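Local coordinates for N-(5'-phosphoribosyl)anthranilate isomerase (Thermococcus kodakarensis, PDB 5LHF), which catalyses the third step of tryptophan biosynthesis, isomerising N-(5-phospho-beta-D-ribosyl)anthranilate to 1-(2-carboxyphenylamino)-1-deoxy-D-ribulose 5-phosphate, at residues 10-15 with 37-42. Residues are numbered along the deposited sequence; the frame is centred on the assembly and turned at random.
Sequences GVKTMD and RKVPLK
Arg37 grips the carbonyl oxygen of Gly10 side-on, bringing two nitrogens of its guanidinium to one acceptor. The bond from Arg37 NE to Gly10 O measures 2.9 Å and lies on a lone pair in the carbonyl plane, whereas Arg37 NH2, 3.0 Å from Gly10 O, comes in nearly along the C=O axis. The oxygen stands only 6° out of the guanidinium plane, which helps to set how that group is turned. Bends at chi2 (-53°) and chi3 (-67°) fold the arginine chain back over Gly10, where a CB would come tightly against Arg37 CG. Lys12 crosses Arg37 at about a right angle and lays Lys12 CG over one guanidinium face, 3.8 Å from Arg37 NH2. Lys12 CD reaches on to Arg37 O and rests 3.7 Å from Val39 CG1.

Two waters fill out the polar contacts. One donates to both Val11 O and Arg37 O; the other accepts from Lys12 NZ and donates to Lys38 O, while the ammonium also bonds to Lys36 O. Further out, Glu16 forms a salt bridge with Arg37 NH2 and accepts from Lys12 N, and Arg37 NH1 pairs with Glu189 in a second salt bridge and donates a hydrogen bond to Gly192 O. The two carboxylates probably offset the repulsion between Arg37 and the nearby Lys12 ammonium. An alanine in place of Arg37 would probably leave Gly10 O without its paired donors and Glu16 and Glu189 without this cationic mate.

In the TIM barrel, the contact joins the loop from strand 5-9 to helix 14-20 with the loop from strand 26-30 to helix 41-50. Backbone hydrogen bonds tie Gly10 and Val11 to Gly28, and Val39 to Val30, linking both loops to strand 26-30, while Leu41 packs against helix 64-74.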
ATOM      1  N   GLY A  10      -5.913  -6.022   0.402  1.00 10.89           N
ATOM      2  CA  GLY A  10      -7.351  -6.174   0.286  1.00 10.12           C
ATOM      3  C   GLY A  10      -7.900  -7.579   0.455  1.00 14.04           C
ATOM      4  O   GLY A  10      -8.844  -7.957  -0.247  1.00 11.52           O
ATOM      5  N   VAL A  11      -7.348  -8.372   1.354  1.00 15.53           N
ATOM      6  CA  VAL A  11      -7.923  -9.695   1.581  1.00 12.66           C
ATOM      7  C   VAL A  11      -9.173  -9.546   2.431  1.00 16.08           C
ATOM      8  O   VAL A  11      -9.209  -8.759   3.390  1.00 12.83           O
ATOM      9  CB  VAL A  11      -6.903 -10.657   2.222  1.00 12.67           C
ATOM     10  CG1 VAL A  11      -5.784 -10.978   1.233  1.00 15.50           C
ATOM     11  CG2 VAL A  11      -6.331 -10.059   3.516  1.00 21.43           C
ATOM     12  N   LYS A  12     -10.222 -10.289   2.056  1.00 14.69           N
ATOM     13  CA  LYS A  12     -11.502 -10.255   2.752  1.00 14.98           C
ATOM     14  C   LYS A  12     -11.828 -11.549   3.478  1.00 16.47           C
ATOM     15  O   LYS A  12     -12.695 -11.543   4.357  1.00 16.24           O
ATOM     16  CB  LYS A  12     -12.642  -9.949   1.770  1.00 14.91           C
ATOM     17  CG  LYS A  12     -12.461  -8.653   1.003  1.00 17.62           C
ATOM     18  CD  LYS A  12     -13.720  -7.820   1.041  1.00 27.94           C
ATOM     19  CE  LYS A  12     -14.727  -8.306   0.047  1.00 30.14           C
ATOM     20  NZ  LYS A  12     -15.917  -7.421  -0.020  1.00 20.79           N
ATOM     21  N   THR A  13     -11.164 -12.654   3.145  1.00 12.14           N
ATOM     22  CA  THR A  13     -11.504 -13.937   3.747  1.00 12.27           C
ATOM     23  C   THR A  13     -10.249 -14.690   4.155  1.00 15.95           C
ATOM     24  O   THR A  13      -9.131 -14.370   3.743  1.00 10.42           O
ATOM     25  CB  THR A  13     -12.316 -14.816   2.793  1.00 15.63           C
ATOM     26  OG1 THR A  13     -11.532 -15.084   1.626  1.00 16.65           O
ATOM     27  CG2 THR A  13     -13.607 -14.123   2.388  1.00 17.37           C
ATOM     28  N   MET A  14     -10.465 -15.722   4.972  1.00 11.33           N
ATOM     29  CA  MET A  14      -9.382 -16.623   5.337  1.00  8.56           C
ATOM     30  C   MET A  14      -8.801 -17.296   4.098  1.00 10.27           C
ATOM     31  O   MET A  14      -7.583 -17.483   3.998  1.00 12.31           O
ATOM     32  CB  MET A  14      -9.910 -17.662   6.330  1.00 16.10           C
ATOM     33  CG  MET A  14     -10.977 -18.595   5.765  1.00 42.59           C
ATOM     34  SD  MET A  14     -11.846 -19.568   7.022  1.00 64.10           S
ATOM     35  CE  MET A  14     -10.602 -20.812   7.396  1.00 54.08           C
ATOM     36  N   ASP A  15      -9.656 -17.622   3.127  1.00 11.62           N
ATOM     37  CA  ASP A  15      -9.166 -18.267   1.911  1.00 11.87           C
ATOM     38  C   ASP A  15      -8.241 -17.342   1.130  1.00 12.17           C
ATOM     39  O   ASP A  15      -7.180 -17.772   0.660  1.00 10.12           O
ATOM     40  CB  ASP A  15     -10.333 -18.705   1.036  1.00 11.42           C
ATOM     41  CG  ASP A  15     -11.095 -19.866   1.628  1.00 14.93           C
ATOM     42  OD1 ASP A  15     -12.314 -19.944   1.379  1.00 20.73           O
ATOM     43  OD2 ASP A  15     -10.475 -20.697   2.331  1.00 14.15           O
ATOM     44  N   ARG A  37     -13.219  -3.656  -0.834  1.00 13.66           N
ATOM     45  CA  ARG A  37     -12.563  -4.644   0.007  1.00 10.98           C
ATOM     46  C   ARG A  37     -12.811  -4.401   1.483  1.00 11.46           C
ATOM     47  O   ARG A  37     -12.207  -5.087   2.315  1.00 11.19           O
ATOM     48  CB  ARG A  37     -11.040  -4.651  -0.242  1.00 10.00           C
ATOM     49  CG  ARG A  37     -10.627  -4.615  -1.728  1.00 17.79           C
ATOM     50  CD  ARG A  37     -11.307  -5.721  -2.506  1.00 15.60           C
ATOM     51  NE  ARG A  37     -10.815  -7.031  -2.090  1.00 15.79           N
ATOM     52  CZ  ARG A  37     -11.156  -8.171  -2.676  1.00 21.81           C
ATOM     53  NH1 ARG A  37     -11.991  -8.158  -3.705  1.00 22.31           N
ATOM     54  NH2 ARG A  37     -10.660  -9.322  -2.225  1.00 17.64           N
ATOM     55  N   LYS A  38     -13.636  -3.410   1.821  1.00 11.17           N
ATOM     56  CA  LYS A  38     -13.917  -3.105   3.216  1.00 13.53           C
ATOM     57  C   LYS A  38     -14.570  -4.311   3.896  1.00 15.04           C
ATOM     58  O   LYS A  38     -15.412  -4.992   3.299  1.00 17.40           O
ATOM     59  CB  LYS A  38     -14.821  -1.874   3.301  1.00 16.08           C
ATOM     60  CG  LYS A  38     -15.159  -1.418   4.710  1.00 15.69           C
ATOM     61  CD  LYS A  38     -16.136  -0.243   4.659  1.00 24.02           C
ATOM     62  CE  LYS A  38     -17.477  -0.624   5.253  1.00 39.18           C
ATOM     63  NZ  LYS A  38     -17.616  -0.201   6.669  1.00 43.40           N
ATOM     64  N   VAL A  39     -14.129  -4.602   5.110  1.00 12.28           N
ATOM     65  CA  VAL A  39     -14.739  -5.604   5.980  1.00 13.54           C
ATOM     66  C   VAL A  39     -14.998  -4.961   7.333  1.00 10.89           C
ATOM     67  O   VAL A  39     -14.326  -3.963   7.698  1.00 15.83           O
ATOM     68  CB  VAL A  39     -13.855  -6.870   6.123  1.00 14.72           C
ATOM     69  CG1 VAL A  39     -13.600  -7.551   4.773  1.00 13.65           C
ATOM     70  CG2 VAL A  39     -12.540  -6.556   6.876  1.00 14.66           C
ATOM     71  N   PRO A  40     -15.952  -5.486   8.107  1.00 11.69           N
ATOM     72  CA  PRO A  40     -16.115  -5.004   9.489  1.00  9.79           C
ATOM     73  C   PRO A  40     -14.878  -5.258  10.357  1.00  9.88           C
ATOM     74  O   PRO A  40     -14.101  -6.180  10.101  1.00 12.79           O
ATOM     75  CB  PRO A  40     -17.331  -5.785  10.002  1.00  9.81           C
ATOM     76  CG  PRO A  40     -17.947  -6.413   8.783  1.00 10.14           C
ATOM     77  CD  PRO A  40     -16.886  -6.558   7.764  1.00 11.82           C
ATOM     78  N   LEU A  41     -14.732  -4.429  11.396  1.00 15.07           N
ATOM     79  CA  LEU A  41     -13.576  -4.553  12.307  1.00 13.87           C
ATOM     80  C   LEU A  41     -13.440  -5.958  12.870  1.00 13.55           C
ATOM     81  O   LEU A  41     -12.325  -6.461  13.003  1.00 21.53           O
ATOM     82  CB  LEU A  41     -13.683  -3.538  13.450  1.00 14.61           C
ATOM     83  CG  LEU A  41     -13.375  -2.071  13.168  1.00 17.00           C
ATOM     84  CD1 LEU A  41     -13.377  -1.261  14.464  1.00 19.49           C
ATOM     85  CD2 LEU A  41     -12.061  -1.903  12.450  1.00 16.24           C
ATOM     86  N   LYS A  42     -14.556  -6.599  13.260  1.00  9.83           N
ATOM     87  CA  LYS A  42     -14.418  -7.945  13.806  1.00 10.41           C
ATOM     88  C   LYS A  42     -13.848  -8.904  12.765  1.00 12.25           C
ATOM     89  O   LYS A  42     -13.047  -9.795  13.093  1.00 17.54           O
ATOM     90  CB  LYS A  42     -15.768  -8.459  14.312  1.00 16.50           C
ATOM     91  CG  LYS A  42     -15.657  -9.803  14.969  1.00 30.60           C
ATOM     92  CD  LYS A  42     -16.992 -10.500  15.038  1.00 47.52           C
ATOM     93  CE  LYS A  42     -17.139 -11.206  16.350  1.00 55.48           C
ATOM     94  NZ  LYS A  42     -16.546 -12.531  16.330  1.00 60.36           N
TER
HETATM   95  O   HOH W   1      -9.747  -6.001   2.752  1.00  8.92           O
HETATM   96  O   HOH W   2     -16.973  -5.020   1.358  1.00 27.15           O